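Local coordinates for protein ATP-citrate lyase beta-subunit (Chlorobium limicola, PDB 6HXJ) that probably takes part, as one subunit of ATP-citrate lyase, in the ATP- and CoA-dependent cleavage of citrate to acetyl-CoA and oxaloacetate, at residues Asn112-Glu117 / Gln139-Glu144; Pro146-Leu151 / Ile171-Ile176; Lys314-Gly319 / Glu349-Trp354; Gly338-Lys343 / Gln373-Asp378. All blocks are in the same frame, centred on the assembly; numbering follows the deposited sequence.

Contact 1 (Asn112-Glu117 / Gln139-Glu144); sequences NKDGAE and QIELDE
Asn112 and Gln139 meet tip to tip through a reciprocal pair of amide hydrogen bonds, Asn112 ND2 giving to Gln139 OE1 at 2.8 Å and Gln139 NE2 giving to Asn112 OD1 at 3.0 Å. Each oxygen accepts on a lone pair, although the two amide planes are turned 36° apart. Asn112 OD1 also takes the backbone N-H of Asp114, an Asx turn, so two donors grip it and fix the amide's rotation. An alanine at Asn112 would remove these three bonds and would probably loosen the Asn112-Gly115 turn and its tie to Gln139. Along the backbone, Ala116 N to Ile140 O (3.0 Å) and Ile140 N to Ala116 O (2.8 Å) form a hydrogen-bonded pair, and Leu142 N reaches Asp114 O at 2.9 Å. At phi 147° and psi -128°, a CB on Gly115 would jam against Asp114 O, besides clashing with Ile140 O. On the sheet face of Ala116 and Ile140, both side chains pack on Ile109 and on helix 163-181. The type I turn Asn112-Gly115 closes a beta hairpin between strands 104-112 and 115-121, with 136-141 added antiparallel as the outermost strand of this ATP-grasp domain sheet within the chain.

Contact 2 (Pro146-Leu151 / Ile171-Ile176); sequences PTIEQL and ICSRLI
The first turn of helix 148-158, with Thr147 at its N-cap position, lies beside the middle of helix 163-181, the backbones nearest at Ile148 and Ser173, whose CA atoms are 6.5 Å apart. Leu151 carries the contact. Its chi1 of -67° sets CG anti to the carbonyl carbon, and chi2 of 169° then turns the methyls: CD1 alone reaches Ser173, 3.6 Å from its N and 3.7 Å from its CB, while both methyls border Ile176 CD1, CD2 at 3.7 Å, and Cys172 CB, CD1 at 4.1 Å. An alanine in place of Leu151 would remove both branches, and would probably leave Ser173 and Ile176 poorly packed against the shorter helix. At one end Pro146 CG comes tip to tip with Ile176 CD1 at 4.1 Å; at the other, Ile148 CG1 lies 4.0 Å from Ser173 OG. That hydroxyl is turned back along its own helix, chi1 76°, and bonds to Lys170 O, so its polarity is met there and the interface remains apolar. Leu118 of strand 115-121 touches Leu151, Cys172 and Ile176 together. The helices form a layer packed on one face of an antiparallel sheet, an alpha+beta arrangement within the ATP-grasp domain.

Contact 3 (Lys314-Gly319 / Glu349-Trp354); sequences KHIIVG and EGVKIW
Ile316 O is held across the two segments by one bond, from Trp354 N at 2.7 Å, with an N-H...O angle of 161° and the donor nearly along the C=O axis. The N-H of Ile316 goes to Lys352 O at 2.9 Å. Val318 N continues the ladder to Trp354 O, also at 2.7 Å, and a weak bond from Lys352 N to Lys314 O opens it. The two short strands run parallel, 19° apart. On the face of Ile316 and Ile353 the side chains lie side by side, Ile316 CD1 meeting Ile353 CG1 at 3.5 Å, and Val318 CG2 meets the other branch of Ile353, CG2, at 3.8 Å. Phe339 of helix 328-344 lies against all three, as expected of a beta-alpha-beta crossover: strand 315-318, helix 328-344 and strand 352-356 form such a unit in the citrate-binding domain. The opposite face bears His315, Ile317, Lys352 and Trp354. His315 ND1 sits in the indole plane at the edge of Trp354, 3.1 Å from NE1, the two rings oblique at 49°. Ile317 CD1 comes obliquely to Trp354 CD1 at 3.7 Å. The indole also stacks with His380, while Lys352 NZ leads away to a salt bridge with Asp378.

Contact 4 (Gly338-Lys343 / Gln373-Asp378); sequences GFRESK and QEEGFD
Two charged side chains of helix 328-344 hold the loop before strand 378-382. Arg340 and Glu375 form a salt bridge, NH1 to OE1 at 2.9 Å, with the carboxylate at the edge of the guanidinium and the two planes only 19° apart; NH1 also makes a weak hydrogen bond to OE2. The Arg340 chain bends at chi3, -102°, to reach the acid. Lys343 NZ lies 2.8 Å from Glu375 O in a weak hydrogen bond. The same ammonium makes a cation-pi contact, 4.4 Å from the centroid of the Phe377 ring and over its face, and CD adds a CH-pi contact, 4.0 Å from that centroid on the same side. Apolar and edge contacts complete the seat of Phe377: CZ meets Lys343 CB at 3.4 Å, CE1 lies 4.1 Å from Phe339 CB, and Phe339 O approaches the ring edge in its plane. Leu348, Ile353 and Leu372 also touch this buried ring. Gly376 ends the type I turn from Gln373; at its phi of 91° a CB would jam against Glu375 O. The contact belongs to an open alpha/beta domain, where the loop entering the sheet's last parallel strand, 378-382, packs on the crossover helix 328-344.

From the N terminus, contact 1 comes first, bringing 139-144 back to the hairpin turn at 112-117 across 21 intervening residues. Contact 2 opens directly afterwards and closes a loop of 19 residues, through the rest of helix 148-158 into helix 163-181. The two are in series and touch, Ile140 packing on Pro146 and Ile176, so sheet and helices of the ATP-grasp domain are joined. On the opposite side of the chain's centre, in the citrate-binding domain, contact 3 closes the 29 residues between 319 and 349, and contact 4 the 29 between 343 and 373. The segments of contacts 3 and 4 alternate, binding strands 315-318 and 352-356, helix 328-344 and the entry to strand 378-382 together.

Contact 1 (Asn112-Glu117 / Gln139-Glu144)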
# COMPACT_ATOMS: atom_id res chain seq x y z
N ASN A 112 -45.51 -48.35 13.68
CA ASN A 112 -46.08 -48.60 12.35
C ASN A 112 -46.22 -47.27 11.58
O ASN A 112 -46.02 -46.21 12.19
CB ASN A 112 -47.42 -49.34 12.43
CG ASN A 112 -48.45 -48.70 13.33
OD1 ASN A 112 -48.79 -47.52 13.18
ND2 ASN A 112 -48.94 -49.45 14.29
N LYS A 113 -46.57 -47.32 10.28
CA LYS A 113 -46.64 -46.14 9.42
C LYS A 113 -47.50 -45.01 9.97
O LYS A 113 -47.21 -43.85 9.68
CB LYS A 113 -47.06 -46.50 7.98
CG LYS A 113 -48.42 -47.17 7.85
CD LYS A 113 -48.83 -47.50 6.40
CE LYS A 113 -50.31 -47.84 6.26
NZ LYS A 113 -50.68 -49.18 6.82
N ASP A 114 -48.48 -45.33 10.82
CA ASP A 114 -49.46 -44.39 11.40
C ASP A 114 -49.21 -44.01 12.87
O ASP A 114 -49.93 -43.20 13.42
CB ASP A 114 -50.90 -44.94 11.22
CG ASP A 114 -51.29 -45.25 9.77
OD1 ASP A 114 -50.98 -44.42 8.87
OD2 ASP A 114 -51.93 -46.31 9.54
N GLY A 115 -48.22 -44.61 13.49
CA GLY A 115 -47.89 -44.33 14.87
C GLY A 115 -47.37 -45.65 15.41
O GLY A 115 -46.48 -46.27 14.81
N ALA A 116 -47.95 -46.08 16.52
CA ALA A 116 -47.61 -47.35 17.13
C ALA A 116 -48.83 -48.14 17.53
O ALA A 116 -49.96 -47.68 17.39
CB ALA A 116 -46.76 -47.03 18.35
N GLU A 117 -48.60 -49.36 17.99
CA GLU A 117 -49.64 -50.26 18.46
C GLU A 117 -49.23 -50.79 19.82
O GLU A 117 -48.09 -51.26 19.98
CB GLU A 117 -49.83 -51.41 17.48
CG GLU A 117 -51.15 -52.13 17.63
CD GLU A 117 -51.38 -53.24 16.62
OE1 GLU A 117 -50.45 -54.06 16.40
OE2 GLU A 117 -52.50 -53.29 16.06
N GLN A 139 -54.36 -49.01 18.62
CA GLN A 139 -53.49 -48.27 17.73
C GLN A 139 -53.37 -46.83 18.21
O GLN A 139 -54.38 -46.13 18.32
CB GLN A 139 -54.00 -48.36 16.29
CG GLN A 139 -53.41 -47.33 15.32
CD GLN A 139 -52.00 -47.60 14.97
OE1 GLN A 139 -51.55 -48.73 14.95
NE2 GLN A 139 -51.27 -46.55 14.66
N ILE A 140 -52.15 -46.41 18.55
CA ILE A 140 -51.85 -45.06 18.98
C ILE A 140 -51.48 -44.27 17.75
O ILE A 140 -50.43 -44.51 17.16
CB ILE A 140 -50.75 -45.01 20.08
CG1 ILE A 140 -51.23 -45.73 21.35
CG2 ILE A 140 -50.34 -43.57 20.40
CD1 ILE A 140 -50.26 -46.56 21.91
N GLU A 141 -52.36 -43.36 17.33
CA GLU A 141 -52.09 -42.50 16.18
C GLU A 141 -51.00 -41.52 16.55
O GLU A 141 -50.92 -41.11 17.71
CB GLU A 141 -53.35 -41.78 15.72
CG GLU A 141 -54.22 -42.64 14.82
CD GLU A 141 -53.55 -43.18 13.56
OE1 GLU A 141 -53.11 -42.35 12.72
OE2 GLU A 141 -53.47 -44.42 13.42
N LEU A 142 -50.10 -41.26 15.60
CA LEU A 142 -48.93 -40.41 15.77
C LEU A 142 -49.30 -39.03 16.35
O LEU A 142 -50.17 -38.34 15.80
CB LEU A 142 -48.20 -40.29 14.42
CG LEU A 142 -46.83 -39.64 14.41
CD1 LEU A 142 -45.76 -40.55 14.97
CD2 LEU A 142 -46.47 -39.26 13.03
N ASP A 143 -48.69 -38.71 17.52
CA ASP A 143 -48.89 -37.48 18.31
C ASP A 143 -50.32 -37.31 18.88
O ASP A 143 -50.67 -36.23 19.36
CB ASP A 143 -48.44 -36.21 17.52
CG ASP A 143 -47.00 -36.21 17.03
OD1 ASP A 143 -46.11 -36.61 17.82
OD2 ASP A 143 -46.76 -35.78 15.88
N GLU A 144 -51.12 -38.38 18.86
CA GLU A 144 -52.48 -38.41 19.38
C GLU A 144 -52.52 -39.51 20.46
O GLU A 144 -53.29 -40.48 20.35
CB GLU A 144 -53.49 -38.67 18.24
CG GLU A 144 -53.56 -37.59 17.18
CD GLU A 144 -54.22 -38.02 15.88
OE1 GLU A 144 -55.46 -38.20 15.87
OE2 GLU A 144 -53.49 -38.17 14.87

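Contact 2 (Pro146-Leu151 / Ile171-Ile176)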
# COMPACT_ATOMS: atom_id res chain seq x y z
N PRO A 146 -53.07 -41.70 23.86
CA PRO A 146 -54.27 -41.88 24.70
C PRO A 146 -54.11 -41.35 26.11
O PRO A 146 -52.99 -41.17 26.59
CB PRO A 146 -54.53 -43.39 24.67
CG PRO A 146 -53.25 -44.02 24.30
CD PRO A 146 -52.47 -43.00 23.49
N THR A 147 -55.24 -41.10 26.77
CA THR A 147 -55.26 -40.63 28.15
C THR A 147 -55.13 -41.82 29.08
O THR A 147 -55.30 -42.96 28.62
CB THR A 147 -56.54 -39.84 28.47
OG1 THR A 147 -57.68 -40.70 28.49
CG2 THR A 147 -56.76 -38.67 27.51
N ILE A 148 -54.84 -41.58 30.37
CA ILE A 148 -54.68 -42.68 31.32
C ILE A 148 -55.94 -43.54 31.39
O ILE A 148 -55.80 -44.75 31.33
CB ILE A 148 -54.15 -42.22 32.69
CG1 ILE A 148 -52.66 -41.81 32.54
CG2 ILE A 148 -54.27 -43.34 33.76
CD1 ILE A 148 -52.10 -41.03 33.66
N GLU A 149 -57.14 -42.93 31.41
CA GLU A 149 -58.41 -43.66 31.47
C GLU A 149 -58.58 -44.65 30.33
O GLU A 149 -58.93 -45.80 30.57
CB GLU A 149 -59.62 -42.72 31.58
CG GLU A 149 -59.35 -41.25 31.30
CD GLU A 149 -58.45 -40.50 32.26
OE1 GLU A 149 -57.47 -39.88 31.78
OE2 GLU A 149 -58.69 -40.56 33.49
N GLN A 150 -58.30 -44.21 29.09
CA GLN A 150 -58.36 -45.08 27.92
C GLN A 150 -57.50 -46.31 28.14
O GLN A 150 -57.94 -47.43 27.88
CB GLN A 150 -57.87 -44.34 26.67
CG GLN A 150 -58.68 -43.13 26.30
CD GLN A 150 -58.26 -42.55 24.97
OE1 GLN A 150 -57.63 -41.50 24.89
NE2 GLN A 150 -58.62 -43.23 23.88
N LEU A 151 -56.26 -46.08 28.59
CA LEU A 151 -55.32 -47.14 28.89
C LEU A 151 -55.87 -48.02 30.00
O LEU A 151 -55.81 -49.23 29.88
CB LEU A 151 -53.95 -46.54 29.22
CG LEU A 151 -53.26 -45.86 28.01
CD1 LEU A 151 -52.07 -45.07 28.42
CD2 LEU A 151 -52.97 -46.83 26.88
N ILE A 171 -48.63 -47.28 33.83
CA ILE A 171 -47.38 -47.85 33.31
C ILE A 171 -47.37 -47.68 31.82
O ILE A 171 -46.38 -47.18 31.29
CB ILE A 171 -47.20 -49.34 33.70
CG1 ILE A 171 -46.91 -49.51 35.20
CG2 ILE A 171 -46.13 -50.05 32.83
CD1 ILE A 171 -47.53 -50.71 35.80
N CYS A 172 -48.46 -48.06 31.15
CA CYS A 172 -48.58 -47.95 29.71
C CYS A 172 -48.29 -46.58 29.21
O CYS A 172 -47.52 -46.45 28.29
CB CYS A 172 -49.91 -48.45 29.22
SG CYS A 172 -50.00 -50.25 29.15
N SER A 173 -48.85 -45.57 29.84
CA SER A 173 -48.60 -44.19 29.44
C SER A 173 -47.12 -43.85 29.47
O SER A 173 -46.60 -43.27 28.52
CB SER A 173 -49.44 -43.23 30.27
OG SER A 173 -49.00 -42.97 31.60
N ARG A 174 -46.45 -44.27 30.54
CA ARG A 174 -45.02 -44.04 30.69
C ARG A 174 -44.29 -44.74 29.55
O ARG A 174 -43.44 -44.13 28.93
CB ARG A 174 -44.54 -44.58 32.05
CG ARG A 174 -45.41 -44.21 33.25
CD ARG A 174 -44.86 -43.08 34.10
NE ARG A 174 -45.69 -42.89 35.30
CZ ARG A 174 -45.34 -43.22 36.55
NH1 ARG A 174 -44.14 -43.74 36.79
NH2 ARG A 174 -46.17 -43.00 37.56
N LEU A 175 -44.68 -45.98 29.25
CA LEU A 175 -44.11 -46.71 28.14
C LEU A 175 -44.34 -45.93 26.87
O LEU A 175 -43.43 -45.77 26.08
CB LEU A 175 -44.80 -48.05 28.02
CG LEU A 175 -44.12 -49.09 27.11
CD1 LEU A 175 -42.80 -49.58 27.71
CD2 LEU A 175 -45.04 -50.28 26.86
N ILE A 176 -45.56 -45.41 26.69
CA ILE A 176 -45.95 -44.62 25.54
C ILE A 176 -45.13 -43.35 25.46
O ILE A 176 -44.73 -42.97 24.36
CB ILE A 176 -47.46 -44.34 25.56
CG1 ILE A 176 -48.24 -45.60 25.15
CG2 ILE A 176 -47.83 -43.17 24.65
CD1 ILE A 176 -49.68 -45.65 25.55

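Contact 3 (Lys314-Gly319 / Glu349-Trp354)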
# COMPACT_ATOMS: atom_id res chain seq x y z
N LYS A 314 -12.35 -68.11 -5.38
CA LYS A 314 -12.03 -68.45 -6.76
C LYS A 314 -12.25 -67.30 -7.75
O LYS A 314 -11.42 -67.12 -8.64
CB LYS A 314 -12.75 -69.74 -7.21
CG LYS A 314 -12.11 -71.02 -6.66
CD LYS A 314 -13.13 -72.08 -6.24
CE LYS A 314 -13.00 -73.40 -6.98
NZ LYS A 314 -11.78 -74.16 -6.60
N HIS A 315 -13.38 -66.55 -7.63
CA HIS A 315 -13.74 -65.42 -8.50
C HIS A 315 -13.96 -64.18 -7.67
O HIS A 315 -14.33 -64.30 -6.50
CB HIS A 315 -15.05 -65.71 -9.30
CG HIS A 315 -15.05 -67.04 -9.97
ND1 HIS A 315 -14.42 -67.24 -11.19
CD2 HIS A 315 -15.54 -68.23 -9.53
CE1 HIS A 315 -14.57 -68.53 -11.47
NE2 HIS A 315 -15.23 -69.16 -10.50
N ILE A 316 -13.79 -63.00 -8.27
CA ILE A 316 -14.12 -61.71 -7.64
C ILE A 316 -15.20 -61.07 -8.53
O ILE A 316 -15.00 -60.97 -9.75
CB ILE A 316 -12.93 -60.71 -7.40
CG1 ILE A 316 -11.72 -61.35 -6.66
CG2 ILE A 316 -13.39 -59.41 -6.67
CD1 ILE A 316 -10.44 -60.56 -6.79
N ILE A 317 -16.35 -60.68 -7.93
CA ILE A 317 -17.43 -60.03 -8.66
C ILE A 317 -17.41 -58.55 -8.34
O ILE A 317 -17.84 -58.12 -7.26
CB ILE A 317 -18.84 -60.68 -8.46
CG1 ILE A 317 -18.85 -62.21 -8.74
CG2 ILE A 317 -19.92 -59.97 -9.29
CD1 ILE A 317 -18.35 -62.71 -10.09
N VAL A 318 -16.86 -57.77 -9.28
CA VAL A 318 -16.75 -56.32 -9.19
C VAL A 318 -17.91 -55.81 -10.03
O VAL A 318 -17.74 -55.45 -11.20
CB VAL A 318 -15.36 -55.79 -9.66
CG1 VAL A 318 -15.23 -54.29 -9.42
CG2 VAL A 318 -14.22 -56.53 -8.95
N GLY A 319 -19.11 -55.88 -9.47
CA GLY A 319 -20.33 -55.48 -10.15
C GLY A 319 -21.00 -54.23 -9.62
O GLY A 319 -20.55 -53.59 -8.67
N GLU A 349 -3.46 -64.93 -6.82
CA GLU A 349 -2.85 -65.96 -7.66
C GLU A 349 -3.93 -66.98 -8.09
O GLU A 349 -4.51 -67.67 -7.25
CB GLU A 349 -1.70 -66.65 -6.91
CG GLU A 349 -0.52 -65.73 -6.60
CD GLU A 349 0.71 -66.39 -5.96
OE1 GLU A 349 1.12 -65.94 -4.87
OE2 GLU A 349 1.28 -67.33 -6.57
N GLY A 350 -4.24 -66.98 -9.39
CA GLY A 350 -5.22 -67.89 -9.97
C GLY A 350 -6.65 -67.38 -10.01
O GLY A 350 -7.44 -67.84 -10.84
N VAL A 351 -6.98 -66.41 -9.14
CA VAL A 351 -8.31 -65.81 -9.07
C VAL A 351 -8.63 -64.99 -10.33
O VAL A 351 -7.77 -64.29 -10.87
CB VAL A 351 -8.55 -64.99 -7.77
CG1 VAL A 351 -8.31 -65.85 -6.53
CG2 VAL A 351 -7.65 -63.78 -7.75
N LYS A 352 -9.84 -65.20 -10.85
CA LYS A 352 -10.36 -64.49 -12.02
C LYS A 352 -11.22 -63.35 -11.47
O LYS A 352 -11.95 -63.54 -10.49
CB LYS A 352 -11.18 -65.44 -12.92
CG LYS A 352 -10.36 -66.57 -13.53
CD LYS A 352 -11.21 -67.64 -14.20
CE LYS A 352 -10.38 -68.81 -14.69
NZ LYS A 352 -9.71 -68.51 -15.99
N ILE A 353 -11.10 -62.16 -12.05
CA ILE A 353 -11.87 -60.99 -11.64
C ILE A 353 -12.92 -60.75 -12.74
O ILE A 353 -12.59 -60.82 -13.92
CB ILE A 353 -10.95 -59.74 -11.37
CG1 ILE A 353 -9.94 -60.03 -10.23
CG2 ILE A 353 -11.77 -58.48 -11.05
CD1 ILE A 353 -8.76 -59.10 -10.09
N TRP A 354 -14.19 -60.49 -12.33
CA TRP A 354 -15.32 -60.22 -13.22
C TRP A 354 -15.82 -58.81 -12.96
O TRP A 354 -16.28 -58.52 -11.85
CB TRP A 354 -16.44 -61.26 -13.04
CG TRP A 354 -15.97 -62.68 -13.21
CD1 TRP A 354 -15.47 -63.51 -12.25
CD2 TRP A 354 -15.90 -63.41 -14.44
NE1 TRP A 354 -15.13 -64.72 -12.79
CE2 TRP A 354 -15.39 -64.69 -14.14
CE3 TRP A 354 -16.27 -63.11 -15.77
CZ2 TRP A 354 -15.21 -65.68 -15.12
CZ3 TRP A 354 -16.10 -64.09 -16.74
CH2 TRP A 354 -15.58 -65.35 -16.41

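Contact 4 (Gly338-Lys343 / Gln373-Asp378)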
# COMPACT_ATOMS: atom_id res chain seq x y z
N GLY A 338 -5.89 -51.27 -4.84
CA GLY A 338 -6.07 -52.39 -3.92
C GLY A 338 -5.85 -53.75 -4.56
O GLY A 338 -5.48 -54.69 -3.86
N PHE A 339 -6.09 -53.88 -5.88
CA PHE A 339 -5.85 -55.12 -6.62
C PHE A 339 -4.36 -55.31 -6.86
O PHE A 339 -3.86 -56.43 -6.77
CB PHE A 339 -6.59 -55.13 -7.97
CG PHE A 339 -8.01 -55.63 -7.95
CD1 PHE A 339 -8.47 -56.47 -6.94
CD2 PHE A 339 -8.88 -55.30 -8.98
CE1 PHE A 339 -9.78 -56.94 -6.93
CE2 PHE A 339 -10.20 -55.79 -8.98
CZ PHE A 339 -10.64 -56.59 -7.94
N ARG A 340 -3.65 -54.21 -7.16
CA ARG A 340 -2.21 -54.15 -7.37
C ARG A 340 -1.48 -54.44 -6.06
O ARG A 340 -0.49 -55.19 -6.06
CB ARG A 340 -1.83 -52.75 -7.90
CG ARG A 340 -2.20 -52.50 -9.36
CD ARG A 340 -1.29 -51.50 -10.03
NE ARG A 340 -1.80 -50.14 -10.20
CZ ARG A 340 -2.16 -49.61 -11.37
NH1 ARG A 340 -2.19 -50.36 -12.46
NH2 ARG A 340 -2.59 -48.35 -11.43
N GLU A 341 -1.99 -53.87 -4.95
CA GLU A 341 -1.45 -54.05 -3.59
C GLU A 341 -1.57 -55.52 -3.14
O GLU A 341 -0.64 -56.09 -2.59
CB GLU A 341 -2.19 -53.10 -2.61
CG GLU A 341 -1.42 -52.80 -1.33
CD GLU A 341 -1.47 -53.79 -0.16
OE1 GLU A 341 -2.21 -54.80 -0.25
OE2 GLU A 341 -0.79 -53.52 0.85
N SER A 342 -2.71 -56.11 -3.43
CA SER A 342 -3.03 -57.48 -3.08
C SER A 342 -2.27 -58.48 -3.94
O SER A 342 -1.86 -59.52 -3.42
CB SER A 342 -4.53 -57.70 -3.21
OG SER A 342 -5.25 -56.81 -2.37
N LYS A 343 -2.08 -58.18 -5.25
CA LYS A 343 -1.37 -59.03 -6.20
C LYS A 343 0.12 -59.10 -5.96
O LYS A 343 0.74 -60.14 -6.23
CB LYS A 343 -1.62 -58.65 -7.65
CG LYS A 343 -1.57 -59.90 -8.54
CD LYS A 343 -0.83 -59.69 -9.84
CE LYS A 343 -1.12 -60.83 -10.78
NZ LYS A 343 -0.69 -60.51 -12.16
N GLN A 373 -5.13 -56.20 -17.41
CA GLN A 373 -4.85 -57.42 -18.17
C GLN A 373 -3.36 -57.53 -18.54
O GLN A 373 -2.83 -58.65 -18.57
CB GLN A 373 -5.68 -57.48 -19.48
CG GLN A 373 -7.11 -57.97 -19.30
CD GLN A 373 -8.03 -57.78 -20.50
OE1 GLN A 373 -9.24 -57.65 -20.34
NE2 GLN A 373 -7.51 -57.78 -21.73
N GLU A 374 -2.69 -56.40 -18.81
CA GLU A 374 -1.29 -56.51 -19.23
C GLU A 374 -0.37 -56.75 -18.01
O GLU A 374 0.73 -57.27 -18.17
CB GLU A 374 -0.80 -55.41 -20.21
CG GLU A 374 -0.84 -53.95 -19.79
CD GLU A 374 -1.25 -53.00 -20.91
OE1 GLU A 374 -2.44 -52.60 -20.94
OE2 GLU A 374 -0.41 -52.70 -21.78
N GLU A 375 -0.89 -56.52 -16.78
CA GLU A 375 -0.19 -56.77 -15.53
C GLU A 375 -0.33 -58.23 -15.08
O GLU A 375 0.15 -58.56 -13.99
CB GLU A 375 -0.65 -55.78 -14.46
CG GLU A 375 -0.19 -54.36 -14.71
CD GLU A 375 -0.87 -53.31 -13.86
OE1 GLU A 375 -1.50 -52.39 -14.43
OE2 GLU A 375 -0.76 -53.40 -12.62
N GLY A 376 -0.95 -59.07 -15.90
CA GLY A 376 -1.11 -60.50 -15.64
C GLY A 376 -2.36 -60.96 -14.91
O GLY A 376 -2.46 -62.14 -14.54
N PHE A 377 -3.33 -60.04 -14.70
CA PHE A 377 -4.60 -60.34 -14.02
C PHE A 377 -5.56 -61.04 -14.98
O PHE A 377 -5.73 -60.59 -16.12
CB PHE A 377 -5.26 -59.05 -13.52
CG PHE A 377 -4.63 -58.42 -12.31
CD1 PHE A 377 -5.07 -58.73 -11.03
CD2 PHE A 377 -3.63 -57.46 -12.45
CE1 PHE A 377 -4.50 -58.13 -9.91
CE2 PHE A 377 -3.04 -56.88 -11.32
CZ PHE A 377 -3.49 -57.20 -10.07
N ASP A 378 -6.23 -62.13 -14.50
CA ASP A 378 -7.26 -62.86 -15.26
C ASP A 378 -8.61 -62.07 -15.11
O ASP A 378 -9.59 -62.55 -14.53
CB ASP A 378 -7.35 -64.31 -14.74
CG ASP A 378 -7.93 -65.32 -15.72
OD1 ASP A 378 -9.03 -65.07 -16.26
OD2 ASP A 378 -7.33 -66.41 -15.87